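Local structure of probable ABC transporter extracellular-binding protein YckB (Bacillus subtilis, 2IEE) at residues A[102-107]-A[223-228]. The protein probably serves as the extracellular solute-binding component of a binding-protein-dependent ABC transport system. Residues are numbered along the deposited sequence; the frame is centred on the assembly and turned at random.
Sequences AFSTPY and KMNEAL
Asn225 holds CG anti to its carbonyl carbon (chi1 -73°), and a chi2 near zero (-1°) sets OD1 syn to CA, facing Ser104 and Thr105. Thr105 in turn sets OG1 between its own backbone N and carbonyl carbon (chi1 44°), which leaves CG2 anti to that carbon, beside its backbone N, and 3.7 Å from Asn225 ND2. One direct hydrogen bond joins the two segments: Thr105 N donates to Asn225 OD1 over 2.9 Å. It is moderately bent, and the donor stands above the carboxamide plane instead of on a lone pair of OD1. The same oxygen lies close to the Ser104 backbone, 3.1 Å from Ser104 CA. Two waters extend this polar seam. One accepts from Asn225 ND2 and donates to Phe103 O, so both ends of the amide are engaged with the 102-107 backbone; the other links Thr105 OG1 to Asn225 O on the helix. Nearly a turn further along the helix, Leu228 makes the apolar contact: its CD1 meets the edge of the Tyr107 ring, near the ring plane, at 4.0 Å from Tyr107 CD2. This methyl also sits beside Ser104 CB and OG, and Leu228 touches Val53 of helix 49-60. Ser104 OG is fixed by donating to Thr105 O and by a hydrogen bond with Leu211 N, while Tyr107 OH bonds to Glu50. Helix 218-234 thereby packs against the connection from edge strand 101-103, which pairs antiparallel with strand 197-214, to strand 108-116. The contact lies within one lobe of the two-lobed fold of type 2 periplasmic-binding proteins, as expected for a family 3 solute-binding protein.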
ATOM      1  N   ALA A 102      17.353   7.055   0.441  1.00 27.75           N
ATOM      2  CA  ALA A 102      17.182   7.464  -0.943  1.00 25.65           C
ATOM      3  C   ALA A 102      15.989   6.690  -1.498  1.00 25.45           C
ATOM      4  O   ALA A 102      15.991   5.461  -1.517  1.00 25.90           O
ATOM      5  CB  ALA A 102      18.423   7.144  -1.746  1.00 26.09           C
ATOM      6  N   PHE A 103      14.968   7.413  -1.936  1.00 22.26           N
ATOM      7  CA  PHE A 103      13.777   6.790  -2.499  1.00 18.92           C
ATOM      8  C   PHE A 103      13.837   6.803  -4.018  1.00 17.51           C
ATOM      9  O   PHE A 103      14.490   7.654  -4.621  1.00 16.71           O
ATOM     10  CB  PHE A 103      12.523   7.558  -2.087  1.00 18.30           C
ATOM     11  CG  PHE A 103      12.049   7.267  -0.700  1.00 18.27           C
ATOM     12  CD1 PHE A 103      11.295   6.131  -0.437  1.00 19.24           C
ATOM     13  CD2 PHE A 103      12.301   8.162   0.333  1.00 19.35           C
ATOM     14  CE1 PHE A 103      10.788   5.894   0.838  1.00 20.30           C
ATOM     15  CE2 PHE A 103      11.804   7.938   1.610  1.00 19.26           C
ATOM     16  CZ  PHE A 103      11.042   6.801   1.863  1.00 20.68           C
ATOM     17  N   SER A 104      13.146   5.854  -4.635  1.00 14.34           N
ATOM     18  CA  SER A 104      13.066   5.815  -6.083  1.00 12.82           C
ATOM     19  C   SER A 104      11.886   6.741  -6.355  1.00 13.69           C
ATOM     20  O   SER A 104      11.264   7.235  -5.415  1.00 11.63           O
ATOM     21  CB  SER A 104      12.711   4.412  -6.567  1.00 10.23           C
ATOM     22  OG  SER A 104      11.409   4.034  -6.125  1.00 14.88           O
ATOM     23  N   THR A 105      11.585   6.998  -7.620  1.00 14.13           N
ATOM     24  CA  THR A 105      10.429   7.816  -7.930  1.00 14.08           C
ATOM     25  C   THR A 105       9.277   6.949  -7.421  1.00 13.12           C
ATOM     26  O   THR A 105       9.412   5.730  -7.330  1.00 13.41           O
ATOM     27  CB  THR A 105      10.293   8.051  -9.446  1.00 15.63           C
ATOM     28  OG1 THR A 105      10.522   6.821 -10.143  1.00 18.60           O
ATOM     29  CG2 THR A 105      11.309   9.096  -9.918  1.00 16.78           C
ATOM     30  N   PRO A 106       8.142   7.560  -7.061  1.00 12.04           N
ATOM     31  CA  PRO A 106       7.013   6.772  -6.558  1.00 12.76           C
ATOM     32  C   PRO A 106       6.341   5.919  -7.636  1.00 13.86           C
ATOM     33  O   PRO A 106       6.331   6.290  -8.808  1.00 13.26           O
ATOM     34  CB  PRO A 106       6.057   7.833  -6.008  1.00 12.44           C
ATOM     35  CG  PRO A 106       6.933   9.067  -5.812  1.00 14.50           C
ATOM     36  CD  PRO A 106       7.851   9.001  -6.998  1.00 11.51           C
ATOM     37  N   TYR A 107       5.797   4.771  -7.238  1.00 13.91           N
ATOM     38  CA  TYR A 107       5.089   3.916  -8.181  1.00 15.53           C
ATOM     39  C   TYR A 107       3.663   3.595  -7.716  1.00 16.64           C
ATOM     40  O   TYR A 107       2.986   2.735  -8.283  1.00 19.39           O
ATOM     41  CB  TYR A 107       5.875   2.634  -8.493  1.00 13.82           C
ATOM     42  CG  TYR A 107       6.651   2.009  -7.358  1.00 16.21           C
ATOM     43  CD1 TYR A 107       6.002   1.371  -6.308  1.00 15.87           C
ATOM     44  CD2 TYR A 107       8.045   1.992  -7.376  1.00 16.61           C
ATOM     45  CE1 TYR A 107       6.718   0.724  -5.306  1.00 16.56           C
ATOM     46  CE2 TYR A 107       8.775   1.344  -6.377  1.00 14.79           C
ATOM     47  CZ  TYR A 107       8.103   0.713  -5.346  1.00 16.57           C
ATOM     48  OH  TYR A 107       8.802   0.056  -4.359  1.00 13.19           O
ATOM     49  N   LYS A 223      19.690   4.353 -11.429  1.00 19.67           N
ATOM     50  CA  LYS A 223      19.441   3.218 -12.311  1.00 19.34           C
ATOM     51  C   LYS A 223      18.018   2.687 -12.147  1.00 18.77           C
ATOM     52  O   LYS A 223      17.337   2.397 -13.134  1.00 17.45           O
ATOM     53  CB  LYS A 223      20.466   2.114 -12.036  1.00 20.06           C
ATOM     54  CG  LYS A 223      21.840   2.407 -12.627  1.00 24.72           C
ATOM     55  CD  LYS A 223      21.779   2.305 -14.143  1.00 29.02           C
ATOM     56  CE  LYS A 223      23.116   2.580 -14.788  1.00 33.38           C
ATOM     57  NZ  LYS A 223      23.058   2.351 -16.262  1.00 35.43           N
HETATM   58  N   MSE A 224      17.573   2.556 -10.901  1.00 20.94           N
HETATM   59  CA  MSE A 224      16.220   2.079 -10.623  1.00 21.90           C
HETATM   60  C   MSE A 224      15.197   3.020 -11.251  1.00 20.54           C
HETATM   61  O   MSE A 224      14.248   2.571 -11.897  1.00 17.76           O
HETATM   62  CB  MSE A 224      15.973   2.002  -9.114  1.00 28.41           C
HETATM   63  CG  MSE A 224      16.332   0.675  -8.473  1.00 37.86           C
HETATM   64 SE   MSE A 224      15.221  -0.784  -9.129  1.00 51.90          SE
HETATM   65  CE  MSE A 224      16.623  -2.021  -9.561  1.00 42.06           C
ATOM     66  N   ASN A 225      15.394   4.323 -11.062  1.00 19.28           N
ATOM     67  CA  ASN A 225      14.474   5.313 -11.618  1.00 20.19           C
ATOM     68  C   ASN A 225      14.455   5.244 -13.142  1.00 20.38           C
ATOM     69  O   ASN A 225      13.418   5.459 -13.771  1.00 19.41           O
ATOM     70  CB  ASN A 225      14.860   6.725 -11.168  1.00 19.16           C
ATOM     71  CG  ASN A 225      14.528   6.983  -9.703  1.00 20.43           C
ATOM     72  OD1 ASN A 225      13.987   6.116  -9.011  1.00 16.06           O
ATOM     73  ND2 ASN A 225      14.845   8.182  -9.229  1.00 18.07           N
ATOM     74  N   GLU A 226      15.610   4.941 -13.726  1.00 19.95           N
ATOM     75  CA  GLU A 226      15.721   4.830 -15.174  1.00 21.27           C
ATOM     76  C   GLU A 226      14.818   3.706 -15.680  1.00 20.78           C
ATOM     77  O   GLU A 226      14.087   3.876 -16.655  1.00 22.07           O
ATOM     78  CB  GLU A 226      17.184   4.577 -15.572  1.00 21.08           C
ATOM     79  CG  GLU A 226      18.007   5.856 -15.743  1.00 25.57           C
ATOM     80  CD  GLU A 226      19.497   5.605 -15.968  1.00 29.20           C
ATOM     81  OE1 GLU A 226      19.848   4.742 -16.803  1.00 29.80           O
ATOM     82  OE2 GLU A 226      20.318   6.284 -15.313  1.00 30.97           O
ATOM     83  N   ALA A 227      14.857   2.564 -15.002  1.00 20.19           N
ATOM     84  CA  ALA A 227      14.030   1.423 -15.388  1.00 19.92           C
ATOM     85  C   ALA A 227      12.549   1.690 -15.093  1.00 19.77           C
ATOM     86  O   ALA A 227      11.681   1.319 -15.878  1.00 20.76           O
ATOM     87  CB  ALA A 227      14.499   0.171 -14.662  1.00 20.11           C
ATOM     88  N   LEU A 228      12.267   2.336 -13.964  1.00 17.39           N
ATOM     89  CA  LEU A 228      10.893   2.655 -13.591  1.00 17.09           C
ATOM     90  C   LEU A 228      10.268   3.636 -14.583  1.00 17.76           C
ATOM     91  O   LEU A 228       9.086   3.526 -14.911  1.00 16.79           O
ATOM     92  CB  LEU A 228      10.845   3.242 -12.173  1.00 14.34           C
ATOM     93  CG  LEU A 228      10.978   2.250 -11.014  1.00 14.10           C
ATOM     94  CD1 LEU A 228      11.097   2.984  -9.681  1.00 12.45           C
ATOM     95  CD2 LEU A 228       9.769   1.331 -11.008  1.00 14.74           C
TER
HETATM   96  O   HOH W   1      14.248   9.274  -6.782  1.00 24.98           O
HETATM   97  O   HOH W   2      11.675   7.219 -12.445  1.00 15.08           O